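Local atomic coordinates of acetyl-CoA C-acetyltransferase (Syntrophomonas wolfei subsp. wolfei, PDB entry 7N7Z), a protein that probably catalyses the transfer of an acetyl group between two acetyl-CoA molecules to give acetoacetyl-CoA, or the reverse cleavage, as a member of the thiolase family. Residues E100-N105 / D112-T117; L184-N189 / V319-A324; F199-V204 / L375-L380; K278-C283 / A307-E312. All coordinates share one frame; numbering follows the deposited sequence.

Contact 1: E100-N105 / D112-T117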
loop_
_atom_site.group_PDB
_atom_site.type_symbol
_atom_site.label_atom_id
_atom_site.label_comp_id
_atom_site.label_asym_id
_atom_site.label_seq_id
_atom_site.Cartn_x
_atom_site.Cartn_y
_atom_site.Cartn_z
ATOM N N GLU B 100 29.468 19.251 12.303
ATOM C CA GLU B 100 29.699 19.756 13.653
ATOM C C GLU B 100 29.892 18.612 14.641
ATOM O O GLU B 100 30.853 18.603 15.420
ATOM C CB GLU B 100 28.534 20.647 14.086
ATOM C CG GLU B 100 28.851 21.513 15.295
ATOM C CD GLU B 100 27.657 22.315 15.780
ATOM O OE1 GLU B 100 27.841 23.500 16.132
ATOM O OE2 GLU B 100 26.537 21.762 15.820
ATOM N N ILE B 101 28.981 17.636 14.626
ATOM C CA ILE B 101 29.065 16.522 15.568
ATOM C C ILE B 101 30.430 15.851 15.472
ATOM O O ILE B 101 31.077 15.564 16.486
ATOM C CB ILE B 101 27.926 15.517 15.314
ATOM C CG1 ILE B 101 26.578 16.133 15.696
ATOM C CG2 ILE B 101 28.166 14.232 16.098
ATOM C CD1 ILE B 101 25.387 15.420 15.088
ATOM N N ALA B 102 30.886 15.590 14.246
ATOM C CA ALA B 102 32.187 14.958 14.063
ATOM C C ALA B 102 33.315 15.869 14.529
ATOM O O ALA B 102 34.239 15.421 15.218
ATOM C CB ALA B 102 32.383 14.579 12.596
ATOM N N CYS B 103 33.257 17.151 14.168
ATOM C CA CYS B 103 34.339 18.063 14.521
ATOM C C CYS B 103 34.433 18.248 16.031
ATOM O O CYS B 103 35.534 18.264 16.593
ATOM C CB CYS B 103 34.134 19.405 13.820
ATOM S SG CYS B 103 34.467 19.359 12.035
ATOM N N GLN B 104 33.289 18.385 16.705
ATOM C CA GLN B 104 33.316 18.547 18.156
ATOM C C GLN B 104 33.810 17.283 18.846
ATOM O O GLN B 104 34.441 17.365 19.905
ATOM C CB GLN B 104 31.929 18.939 18.665
ATOM C CG GLN B 104 31.518 20.348 18.251
ATOM C CD GLN B 104 30.176 20.786 18.815
ATOM O OE1 GLN B 104 29.872 21.978 18.845
ATOM N NE2 GLN B 104 29.364 19.827 19.257
ATOM N N ASN B 105 33.540 16.111 18.266
ATOM C CA ASN B 105 34.155 14.888 18.772
ATOM C C ASN B 105 35.672 14.955 18.646
ATOM O O ASN B 105 36.400 14.504 19.537
ATOM C CB ASN B 105 33.609 13.674 18.020
ATOM C CG ASN B 105 32.535 12.939 18.800
ATOM O OD1 ASN B 105 32.781 12.432 19.894
ATOM N ND2 ASN B 105 31.337 12.876 18.235
ATOM N N ASP B 112 40.124 10.965 16.518
ATOM C CA ASP B 112 41.180 11.636 15.771
ATOM C C ASP B 112 40.837 11.816 14.300
ATOM O O ASP B 112 41.228 12.824 13.701
ATOM C CB ASP B 112 42.491 10.851 15.888
ATOM C CG ASP B 112 42.909 10.633 17.329
ATOM O OD1 ASP B 112 42.579 11.490 18.175
ATOM O OD2 ASP B 112 43.565 9.609 17.617
ATOM N N ILE B 113 40.111 10.867 13.712
ATOM C CA ILE B 113 39.706 10.917 12.313
ATOM C C ILE B 113 38.233 10.550 12.243
ATOM O O ILE B 113 37.827 9.503 12.760
ATOM C CB ILE B 113 40.541 9.961 11.437
ATOM C CG1 ILE B 113 42.027 10.073 11.787
ATOM C CG2 ILE B 113 40.299 10.253 9.958
ATOM C CD1 ILE B 113 42.914 9.124 11.012
ATOM N N SER B 114 37.436 11.406 11.607
ATOM C CA SER B 114 36.000 11.193 11.489
ATOM C C SER B 114 35.582 11.342 10.035
ATOM O O SER B 114 35.961 12.312 9.371
ATOM C CB SER B 114 35.219 12.182 12.361
ATOM O OG SER B 114 35.337 11.856 13.736
ATOM N N LEU B 115 34.809 10.379 9.547
ATOM C CA LEU B 115 34.206 10.461 8.226
ATOM C C LEU B 115 32.806 11.045 8.359
ATOM O O LEU B 115 32.040 10.637 9.237
ATOM C CB LEU B 115 34.150 9.080 7.572
ATOM C CG LEU B 115 33.359 8.981 6.266
ATOM C CD1 LEU B 115 33.916 9.934 5.218
ATOM C CD2 LEU B 115 33.361 7.551 5.746
ATOM N N VAL B 116 32.481 12.007 7.503
ATOM C CA VAL B 116 31.149 12.597 7.452
ATOM C C VAL B 116 30.587 12.351 6.061
ATOM O O VAL B 116 31.200 12.746 5.061
ATOM C CB VAL B 116 31.165 14.098 7.779
ATOM C CG1 VAL B 116 29.762 14.683 7.654
ATOM C CG2 VAL B 116 31.720 14.334 9.172
ATOM N N THR B 117 29.435 11.694 5.996
ATOM C CA THR B 117 28.720 11.480 4.746
ATOM C C THR B 117 27.389 12.216 4.803
ATOM O O THR B 117 26.737 12.262 5.851
ATOM C CB THR B 117 28.479 9.991 4.480
ATOM O OG1 THR B 117 27.696 9.430 5.540
ATOM C CG2 THR B 117 29.800 9.248 4.373
#

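Contact 2: L184-N189 / V319-A324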
loop_
_atom_site.group_PDB
_atom_site.type_symbol
_atom_site.label_atom_id
_atom_site.label_comp_id
_atom_site.label_asym_id
_atom_site.label_seq_id
_atom_site.Cartn_x
_atom_site.Cartn_y
_atom_site.Cartn_z
ATOM N N LEU B 184 17.352 33.600 -12.528
ATOM C CA LEU B 184 17.992 33.436 -13.830
ATOM C C LEU B 184 19.504 33.321 -13.682
ATOM O O LEU B 184 20.126 32.405 -14.232
ATOM C CB LEU B 184 17.624 34.605 -14.744
ATOM C CG LEU B 184 18.353 34.666 -16.089
ATOM C CD1 LEU B 184 17.989 33.472 -16.956
ATOM C CD2 LEU B 184 18.040 35.969 -16.809
ATOM N N THR B 185 20.114 34.245 -12.935
ATOM C CA THR B 185 21.564 34.222 -12.774
ATOM C C THR B 185 22.036 32.889 -12.207
ATOM O O THR B 185 23.104 32.391 -12.581
ATOM C CB THR B 185 22.013 35.373 -11.872
ATOM O OG1 THR B 185 21.146 35.463 -10.735
ATOM C CG2 THR B 185 21.985 36.689 -12.632
ATOM N N SER B 186 21.254 32.290 -11.306
ATOM C CA SER B 186 21.634 30.998 -10.745
ATOM C C SER B 186 21.647 29.921 -11.822
ATOM O O SER B 186 22.619 29.167 -11.952
ATOM C CB SER B 186 20.680 30.619 -9.612
ATOM O OG SER B 186 20.990 31.339 -8.432
ATOM N N HIS B 187 20.569 29.832 -12.604
ATOM C CA HIS B 187 20.547 28.898 -13.724
ATOM C C HIS B 187 21.673 29.199 -14.706
ATOM O O HIS B 187 22.354 28.284 -15.181
ATOM C CB HIS B 187 19.194 28.958 -14.433
ATOM C CG HIS B 187 18.044 28.519 -13.582
ATOM N ND1 HIS B 187 17.810 27.197 -13.271
ATOM C CD2 HIS B 187 17.059 29.226 -12.980
ATOM C CE1 HIS B 187 16.733 27.108 -12.511
ATOM N NE2 HIS B 187 16.257 28.325 -12.322
ATOM N N GLN B 188 21.887 30.479 -15.016
ATOM C CA GLN B 188 22.929 30.847 -15.969
ATOM C C GLN B 188 24.317 30.597 -15.391
ATOM O O GLN B 188 25.178 30.002 -16.051
ATOM C CB GLN B 188 22.766 32.312 -16.377
ATOM C CG GLN B 188 21.469 32.594 -17.119
ATOM C CD GLN B 188 21.432 33.979 -17.731
ATOM O OE1 GLN B 188 21.573 34.983 -17.034
ATOM N NE2 GLN B 188 21.236 34.039 -19.044
ATOM N N ASN B 189 24.556 31.044 -14.156
ATOM C CA ASN B 189 25.841 30.778 -13.516
ATOM C C ASN B 189 26.091 29.280 -13.398
ATOM O O ASN B 189 27.199 28.803 -13.672
ATOM C CB ASN B 189 25.890 31.436 -12.138
ATOM C CG ASN B 189 26.124 32.932 -12.213
ATOM O OD1 ASN B 189 26.535 33.457 -13.247
ATOM N ND2 ASN B 189 25.863 33.628 -11.112
ATOM N N VAL B 319 25.995 30.390 0.193
ATOM C CA VAL B 319 24.702 30.513 0.855
ATOM C C VAL B 319 23.677 29.809 -0.023
ATOM O O VAL B 319 23.357 30.281 -1.121
ATOM C CB VAL B 319 24.318 31.978 1.096
ATOM C CG1 VAL B 319 22.950 32.064 1.752
ATOM C CG2 VAL B 319 25.369 32.664 1.954
ATOM N N ASN B 320 23.165 28.680 0.458
ATOM C CA ASN B 320 22.216 27.899 -0.322
ATOM C C ASN B 320 20.976 28.724 -0.639
ATOM O O ASN B 320 20.351 29.300 0.257
ATOM C CB ASN B 320 21.824 26.633 0.439
ATOM C CG ASN B 320 20.975 25.692 -0.394
ATOM O OD1 ASN B 320 21.357 25.309 -1.501
ATOM N ND2 ASN B 320 19.815 25.319 0.131
ATOM N N GLU B 321 20.624 28.783 -1.920
ATOM C CA GLU B 321 19.415 29.469 -2.371
ATOM C C GLU B 321 18.293 28.441 -2.433
ATOM O O GLU B 321 18.188 27.679 -3.398
ATOM C CB GLU B 321 19.635 30.130 -3.729
ATOM C CG GLU B 321 20.820 31.089 -3.801
ATOM C CD GLU B 321 21.220 31.414 -5.230
ATOM O OE1 GLU B 321 20.853 30.642 -6.142
ATOM O OE2 GLU B 321 21.898 32.442 -5.443
ATOM N N ALA B 322 17.454 28.408 -1.396
ATOM C CA ALA B 322 16.291 27.528 -1.418
ATOM C C ALA B 322 15.199 28.082 -2.323
ATOM O O ALA B 322 14.600 27.341 -3.109
ATOM C CB ALA B 322 15.755 27.324 -0.001
ATOM N N PHE B 323 14.925 29.381 -2.216
ATOM C CA PHE B 323 14.001 30.067 -3.104
ATOM C C PHE B 323 14.521 31.479 -3.324
ATOM O O PHE B 323 15.149 32.066 -2.438
ATOM C CB PHE B 323 12.577 30.105 -2.533
ATOM C CG PHE B 323 12.076 28.767 -2.063
ATOM C CD1 PHE B 323 12.293 28.351 -0.759
ATOM C CD2 PHE B 323 11.390 27.927 -2.923
ATOM C CE1 PHE B 323 11.834 27.122 -0.325
ATOM C CE2 PHE B 323 10.930 26.698 -2.493
ATOM C CZ PHE B 323 11.152 26.294 -1.193
ATOM N N ALA B 324 14.264 32.018 -4.517
ATOM C CA ALA B 324 14.725 33.368 -4.829
ATOM C C ALA B 324 14.196 34.371 -3.811
ATOM O O ALA B 324 14.948 35.207 -3.294
ATOM C CB ALA B 324 14.295 33.756 -6.244
#

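Contact 3: F199-V204 / L375-L380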
loop_
_atom_site.group_PDB
_atom_site.type_symbol
_atom_site.label_atom_id
_atom_site.label_comp_id
_atom_site.label_asym_id
_atom_site.label_seq_id
_atom_site.Cartn_x
_atom_site.Cartn_y
_atom_site.Cartn_z
ATOM N N PHE B 199 33.259 22.366 -11.679
ATOM C CA PHE B 199 32.936 21.374 -10.661
ATOM C C PHE B 199 33.659 20.049 -10.865
ATOM O O PHE B 199 33.418 19.107 -10.103
ATOM C CB PHE B 199 31.424 21.118 -10.635
ATOM C CG PHE B 199 30.602 22.341 -10.341
ATOM C CD1 PHE B 199 30.799 23.063 -9.176
ATOM C CD2 PHE B 199 29.627 22.763 -11.228
ATOM C CE1 PHE B 199 30.041 24.186 -8.902
ATOM C CE2 PHE B 199 28.865 23.885 -10.960
ATOM C CZ PHE B 199 29.073 24.597 -9.795
ATOM N N ASP B 200 34.539 19.951 -11.864
ATOM C CA ASP B 200 35.159 18.667 -12.175
ATOM C C ASP B 200 36.056 18.187 -11.040
ATOM O O ASP B 200 36.134 16.981 -10.772
ATOM C CB ASP B 200 35.952 18.774 -13.477
ATOM C CG ASP B 200 35.060 18.780 -14.704
ATOM O OD1 ASP B 200 33.828 18.632 -14.547
ATOM O OD2 ASP B 200 35.587 18.934 -15.824
ATOM N N ARG B 201 36.739 19.109 -10.359
ATOM C CA ARG B 201 37.663 18.709 -9.302
ATOM C C ARG B 201 36.920 18.076 -8.130
ATOM O O ARG B 201 37.310 17.011 -7.638
ATOM C CB ARG B 201 38.475 19.913 -8.828
ATOM C CG ARG B 201 39.379 20.516 -9.886
ATOM C CD ARG B 201 39.762 21.944 -9.526
ATOM N NE ARG B 201 38.597 22.822 -9.485
ATOM C CZ ARG B 201 38.438 23.834 -8.641
ATOM N NH1 ARG B 201 39.364 24.145 -7.748
ATOM N NH2 ARG B 201 37.320 24.552 -8.693
ATOM N N GLU B 202 35.849 18.722 -7.665
ATOM C CA GLU B 202 35.140 18.236 -6.487
ATOM C C GLU B 202 34.289 17.009 -6.787
ATOM O O GLU B 202 34.024 16.210 -5.881
ATOM C CB GLU B 202 34.257 19.346 -5.909
ATOM C CG GLU B 202 33.144 19.814 -6.835
ATOM C CD GLU B 202 32.559 21.147 -6.412
ATOM O OE1 GLU B 202 33.273 22.167 -6.516
ATOM O OE2 GLU B 202 31.385 21.177 -5.978
ATOM N N ILE B 203 33.861 16.836 -8.029
ATOM C CA ILE B 203 32.926 15.772 -8.367
ATOM C C ILE B 203 33.664 14.445 -8.462
ATOM O O ILE B 203 34.816 14.382 -8.909
ATOM C CB ILE B 203 32.192 16.096 -9.682
ATOM C CG1 ILE B 203 30.969 16.972 -9.396
ATOM C CG2 ILE B 203 31.777 14.813 -10.408
ATOM C CD1 ILE B 203 30.248 17.460 -10.639
ATOM N N VAL B 204 33.001 13.380 -8.026
ATOM C CA VAL B 204 33.386 12.011 -8.342
ATOM C C VAL B 204 32.248 11.410 -9.158
ATOM O O VAL B 204 31.098 11.452 -8.717
ATOM C CB VAL B 204 33.660 11.160 -7.088
ATOM C CG1 VAL B 204 32.471 11.181 -6.132
ATOM C CG2 VAL B 204 34.012 9.731 -7.484
ATOM N N LEU B 375 37.420 28.420 -3.158
ATOM C CA LEU B 375 38.580 29.057 -2.544
ATOM C C LEU B 375 39.862 28.622 -3.243
ATOM O O LEU B 375 40.721 29.450 -3.570
ATOM C CB LEU B 375 38.649 28.714 -1.055
ATOM C CG LEU B 375 37.548 29.225 -0.123
ATOM C CD1 LEU B 375 37.866 28.817 1.310
ATOM C CD2 LEU B 375 37.382 30.730 -0.229
ATOM N N GLU B 376 39.997 27.318 -3.491
ATOM C CA GLU B 376 41.211 26.799 -4.110
ATOM C C GLU B 376 41.370 27.310 -5.537
ATOM O O GLU B 376 42.490 27.602 -5.973
ATOM C CB GLU B 376 41.191 25.269 -4.086
ATOM C CG GLU B 376 42.548 24.624 -4.339
ATOM C CD GLU B 376 42.746 24.195 -5.784
ATOM O OE1 GLU B 376 41.744 23.918 -6.476
ATOM O OE2 GLU B 376 43.914 24.138 -6.229
ATOM N N ARG B 377 40.267 27.424 -6.281
ATOM C CA ARG B 377 40.363 27.887 -7.661
ATOM C C ARG B 377 40.734 29.361 -7.735
ATOM O O ARG B 377 41.390 29.786 -8.694
ATOM C CB ARG B 377 39.044 27.639 -8.397
ATOM C CG ARG B 377 39.054 28.081 -9.858
ATOM C CD ARG B 377 37.676 27.951 -10.498
ATOM N NE ARG B 377 36.739 28.957 -10.010
ATOM C CZ ARG B 377 36.455 30.095 -10.632
ATOM N NH1 ARG B 377 37.043 30.429 -11.770
ATOM N NH2 ARG B 377 35.558 30.920 -10.100
ATOM N N LEU B 378 40.330 30.153 -6.744
ATOM C CA LEU B 378 40.598 31.583 -6.726
ATOM C C LEU B 378 41.773 31.959 -5.833
ATOM O O LEU B 378 42.071 33.149 -5.695
ATOM C CB LEU B 378 39.347 32.343 -6.274
ATOM C CG LEU B 378 38.071 32.032 -7.060
ATOM C CD1 LEU B 378 36.912 32.886 -6.567
ATOM C CD2 LEU B 378 38.295 32.236 -8.552
ATOM N N GLY B 379 42.447 30.981 -5.232
ATOM C CA GLY B 379 43.567 31.282 -4.361
ATOM C C GLY B 379 43.196 32.054 -3.119
ATOM O O GLY B 379 44.045 32.746 -2.551
ATOM N N LEU B 380 41.944 31.958 -2.678
ATOM C CA LEU B 380 41.480 32.680 -1.506
ATOM C C LEU B 380 41.785 31.879 -0.241
ATOM O O LEU B 380 42.294 30.756 -0.291
ATOM C CB LEU B 380 39.987 32.977 -1.626
ATOM C CG LEU B 380 39.573 33.773 -2.866
ATOM C CD1 LEU B 380 38.067 33.691 -3.075
ATOM C CD2 LEU B 380 40.030 35.223 -2.764
#

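Contact 4: K278-C283 / A307-E312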
loop_
_atom_site.group_PDB
_atom_site.type_symbol
_atom_site.label_atom_id
_atom_site.label_comp_id
_atom_site.label_asym_id
_atom_site.label_seq_id
_atom_site.Cartn_x
_atom_site.Cartn_y
_atom_site.Cartn_z
ATOM N N LYS B 278 40.924 24.602 7.768
ATOM C CA LYS B 278 40.747 24.445 9.205
ATOM C C LYS B 278 39.389 24.988 9.622
ATOM O O LYS B 278 39.018 26.105 9.243
ATOM C CB LYS B 278 41.858 25.169 9.971
ATOM C CG LYS B 278 41.527 25.452 11.432
ATOM C CD LYS B 278 42.784 25.684 12.262
ATOM C CE LYS B 278 43.676 26.736 11.627
ATOM N NZ LYS B 278 44.749 27.218 12.540
ATOM N N LEU B 279 38.658 24.200 10.404
ATOM C CA LEU B 279 37.398 24.660 10.969
ATOM C C LEU B 279 37.630 25.889 11.837
ATOM O O LEU B 279 38.435 25.856 12.774
ATOM C CB LEU B 279 36.758 23.541 11.790
ATOM C CG LEU B 279 35.454 23.883 12.514
ATOM C CD1 LEU B 279 34.349 24.208 11.520
ATOM C CD2 LEU B 279 35.039 22.737 13.422
ATOM N N VAL B 280 36.930 26.972 11.522
ATOM C CA VAL B 280 36.983 28.201 12.308
ATOM C C VAL B 280 35.793 28.299 13.251
ATOM O O VAL B 280 35.950 28.582 14.438
ATOM C CB VAL B 280 37.054 29.430 11.375
ATOM C CG1 VAL B 280 37.081 30.716 12.191
ATOM C CG2 VAL B 280 38.271 29.344 10.461
ATOM N N GLY B 281 34.592 28.074 12.729
ATOM C CA GLY B 281 33.394 28.134 13.540
ATOM C C GLY B 281 32.262 27.401 12.863
ATOM O O GLY B 281 32.304 27.124 11.660
ATOM N N ILE B 282 31.243 27.086 13.656
ATOM C CA ILE B 282 30.073 26.365 13.170
ATOM C C ILE B 282 29.032 26.364 14.279
ATOM O O ILE B 282 29.349 26.083 15.439
ATOM C CB ILE B 282 30.437 24.934 12.736
ATOM C CG1 ILE B 282 29.214 24.230 12.145
ATOM C CG2 ILE B 282 30.994 24.144 13.910
ATOM C CD1 ILE B 282 29.557 23.019 11.305
ATOM N N CYS B 283 27.787 26.682 13.941
ATOM C CA CYS B 283 26.746 26.795 14.955
ATOM C C CYS B 283 25.390 26.797 14.267
ATOM O O CYS B 283 25.291 26.870 13.040
ATOM C CB CYS B 283 26.927 28.060 15.800
ATOM S SG CYS B 283 26.749 29.608 14.880
ATOM N N ALA B 307 33.600 33.502 16.202
ATOM C CA ALA B 307 34.954 33.381 15.679
ATOM C C ALA B 307 35.731 34.691 15.697
ATOM O O ALA B 307 36.951 34.668 15.504
ATOM C CB ALA B 307 34.916 32.838 14.244
ATOM N N GLY B 308 35.066 35.823 15.922
ATOM C CA GLY B 308 35.753 37.098 15.915
ATOM C C GLY B 308 35.983 37.682 14.542
ATOM O O GLY B 308 36.797 38.599 14.399
ATOM N N TRP B 309 35.292 37.178 13.526
ATOM C CA TRP B 309 35.420 37.687 12.171
ATOM C C TRP B 309 34.363 38.748 11.890
ATOM O O TRP B 309 33.304 38.793 12.522
ATOM C CB TRP B 309 35.269 36.560 11.147
ATOM C CG TRP B 309 36.435 35.633 11.044
ATOM C CD1 TRP B 309 37.513 35.563 11.877
ATOM C CD2 TRP B 309 36.638 34.630 10.040
ATOM N NE1 TRP B 309 38.375 34.579 11.454
ATOM C CE2 TRP B 309 37.859 33.992 10.328
ATOM C CE3 TRP B 309 35.903 34.212 8.925
ATOM C CZ2 TRP B 309 38.364 32.958 9.541
ATOM C CZ3 TRP B 309 36.405 33.187 8.147
ATOM C CH2 TRP B 309 37.624 32.572 8.458
ATOM N N LYS B 310 34.666 39.607 10.924
ATOM C CA LYS B 310 33.679 40.480 10.309
ATOM C C LYS B 310 33.257 39.879 8.974
ATOM O O LYS B 310 34.009 39.127 8.348
ATOM C CB LYS B 310 34.231 41.892 10.100
ATOM C CG LYS B 310 34.634 42.620 11.381
ATOM C CD LYS B 310 33.566 42.540 12.470
ATOM C CE LYS B 310 32.209 43.045 11.993
ATOM N NZ LYS B 310 31.157 42.885 13.038
ATOM N N TYR B 311 32.038 40.209 8.545
ATOM C CA TYR B 311 31.522 39.648 7.300
ATOM C C TYR B 311 32.500 39.871 6.151
ATOM O O TYR B 311 32.799 38.950 5.383
ATOM C CB TYR B 311 30.164 40.264 6.967
ATOM C CG TYR B 311 29.661 39.864 5.601
ATOM C CD1 TYR B 311 29.118 38.606 5.383
ATOM C CD2 TYR B 311 29.746 40.737 4.525
ATOM C CE1 TYR B 311 28.665 38.230 4.137
ATOM C CE2 TYR B 311 29.294 40.372 3.274
ATOM C CZ TYR B 311 28.755 39.117 3.086
ATOM O OH TYR B 311 28.306 38.745 1.840
ATOM N N GLU B 312 33.013 41.097 6.028
ATOM C CA GLU B 312 33.929 41.436 4.946
ATOM C C GLU B 312 35.238 40.658 5.008
ATOM O O GLU B 312 36.014 40.715 4.047
ATOM C CB GLU B 312 34.229 42.940 4.961
ATOM C CG GLU B 312 34.709 43.490 6.303
ATOM C CD GLU B 312 33.570 43.864 7.237
ATOM O OE1 GLU B 312 32.411 43.500 6.939
ATOM O OE2 GLU B 312 33.833 44.516 8.268
#

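Contact 1: E100-N105 / D112-T117
Ala102 sets its methyl group down between Val116 and Ser114: CB lies 3.5 Å from CG2 of Val116, tight for two carbons, and 3.7 Å from CB of Ser114. Two side chains from the same face of the strand thus receive one helical alanine, and the backbones come close, with CA of Ala102 5.9 Å from CA of Ser114. In Val116, CG1 stands anti to the backbone N (chi1 178°), which leaves CG2 as the branch meeting the alanine. The hydroxyl of Ser114 makes no bond to the helix segment; its OG is held by Glu54 and by Thr111. These residues belong to the thiolase fold, in which helix 94-107, starting just after the predicted nucleophile Cys92, packs on the sheet containing strand 113-121. One turn on from Ile101, Asn105 grips the carbonyl of that residue twice. Its backbone N is 3.1 Å from Ile101 O, and its side-chain ND2 is 3.2 Å from the same Ile101 O, arriving from the other face of the carbonyl, well above its plane. On the helix side turned away from the strand, Glu100 forms a salt bridge with Lys110 of the second subunit.

Contact 2: L184-N189 / V319-A324
Glu321 reaches out of the loop after strand 316-319 to the hydroxyl of Ser186 on helix 176-196, and this one pair makes the whole contact. Along the loop, Val319 comes first, closing the strand; its carbonyl oxygen accepts from Asn348 ND2. Asn320 follows, its side chain packed against His358, a predicted active-site residue. With Glu321 the chain sends a carboxylate toward the helix. CG lies anti to the carbonyl carbon (chi1 -55°), and the chain then runs extended beyond CG (chi2 164°), carrying OE1 to Ser186 OG. OG donates to OE1 in a hydrogen bond modelled at only 2.4 Å, so short that the exact distance is doubtful. The other oxygen, OE2, lies 3.3 Å from Ser186 OG at an angle too poor for a bond and takes a weak one from Asn348 instead. Residues 320-323 spell the Asn-Glu-Ala-Phe motif of thiolases, whose asparagine in relatives helps to hold a water in an oxyanion hole. The side chain of Glu321 is about 8 Å from those of His358 and Cys388, both predicted catalytic residues, and does not touch them. Ala322 continues the loop, and Phe323 takes the N-cap position of helix 324-336, its ring against Met161 and Ala165 of helix 161-172. Ala324 opens that helix and rests on Ile354, which also touches Ser186 and Glu321 and so packs beside the buried polar pair.

Contact 3: F199-V204 / L375-L380
Arg201 stretches from the loop after helix 176-196 to the end of helix 360-378, where its NH1 meets OE1 of Glu376 at 2.7 Å. The salt bridge is close, but its hydrogen bond is weak, with an angle of 127° at the hydrogen. The carboxylate oxygen comes to the edge of the guanidinium, near its plane, while the two flat groups are turned 41° against each other. A bend in Glu376 at chi2 (-97°) swings the carboxylate round to this position. Two backbone carbonyls also hold the guanidinium: NH1 donates to Tyr373 O as well, and NH2 to Ile198 O. NH2 in addition rests 3.5 Å from CB of Arg377, whose own guanidinium heads off to a salt bridge with Glu374. The two arginines cross at about a right angle, and Arg201 NH2 is 4.6 Å from Arg377 NE, not in contact. Leu378 CD2 lies over one face of the Arg377 guanidinium. With a methionine at Arg201, Glu376 would probably lose its cationic mate and the carbonyls of Tyr373 and Ile198 a donor each. Since this pairing lies at the surface, joining the loop to the helix C-terminal end, water and ions would be expected to moderate its strength, and the two backbone carbonyls probably help to fix where the guanidinium sits.

Contact 4: K278-C283 / A307-E312
Val280 and Trp309 come at each other from opposite directions, the valine setting its CG1 methyl over one face of the indole. CG1 stands 4.1 Å from the centroid of the Trp309 six-membered ring and 29° off its normal, a CH-pi contact displaced toward the rim, with Trp309 CZ2 as its nearest ring atom at 3.7 Å. CG2 sits outside the rim, 3.7 Å from the same CZ2 and also near CH2. With CG1 anti to the backbone N (chi1 179°), the same methyl can touch a second partner, and Ala307 CB is 3.7 Å from Val280 CG1. The indole is thus one wall and the alanine methyl another around the tip of the valine. Lys382 adds a cation-pi contact to Trp309. An alanine in place of Trp309 would probably leave Val280 CG1 without the ring face it packs on and Lys382 without its pi partner. Ala307 ends helix 296-307, and Gly308, with positive phi, closes it in a Schellman motif that turns the chain toward the tryptophan. On the strand side, Val280 and Gly281 both face Leu398 in a classic beta bulge, and the contact sets this bulged strand of the C-terminal thiolase half against the capped end of the helix that follows it.

Overall arrangement
Contact 1 comes first along the chain and is complete before the others begin. The segments of contacts 2 and 3 then alternate, and contact 4 falls wholly within the span of each. Contacts 1 and 2 lie on opposite sides of the chain's centre, with their centres 30 Å apart. Contacts 1 and 4 touch: Cys103 CB meets Leu279 CD2 at 3.5 Å, putting helix 94-107 against strand 277-285, and both contacts reach the same mixed sheet and the second subunit. Contacts 2 and 3, 19 Å between centres, each join the N-terminal to the C-terminal part of the thiolase, so the two halves are tied both near the predicted active site and at the surface.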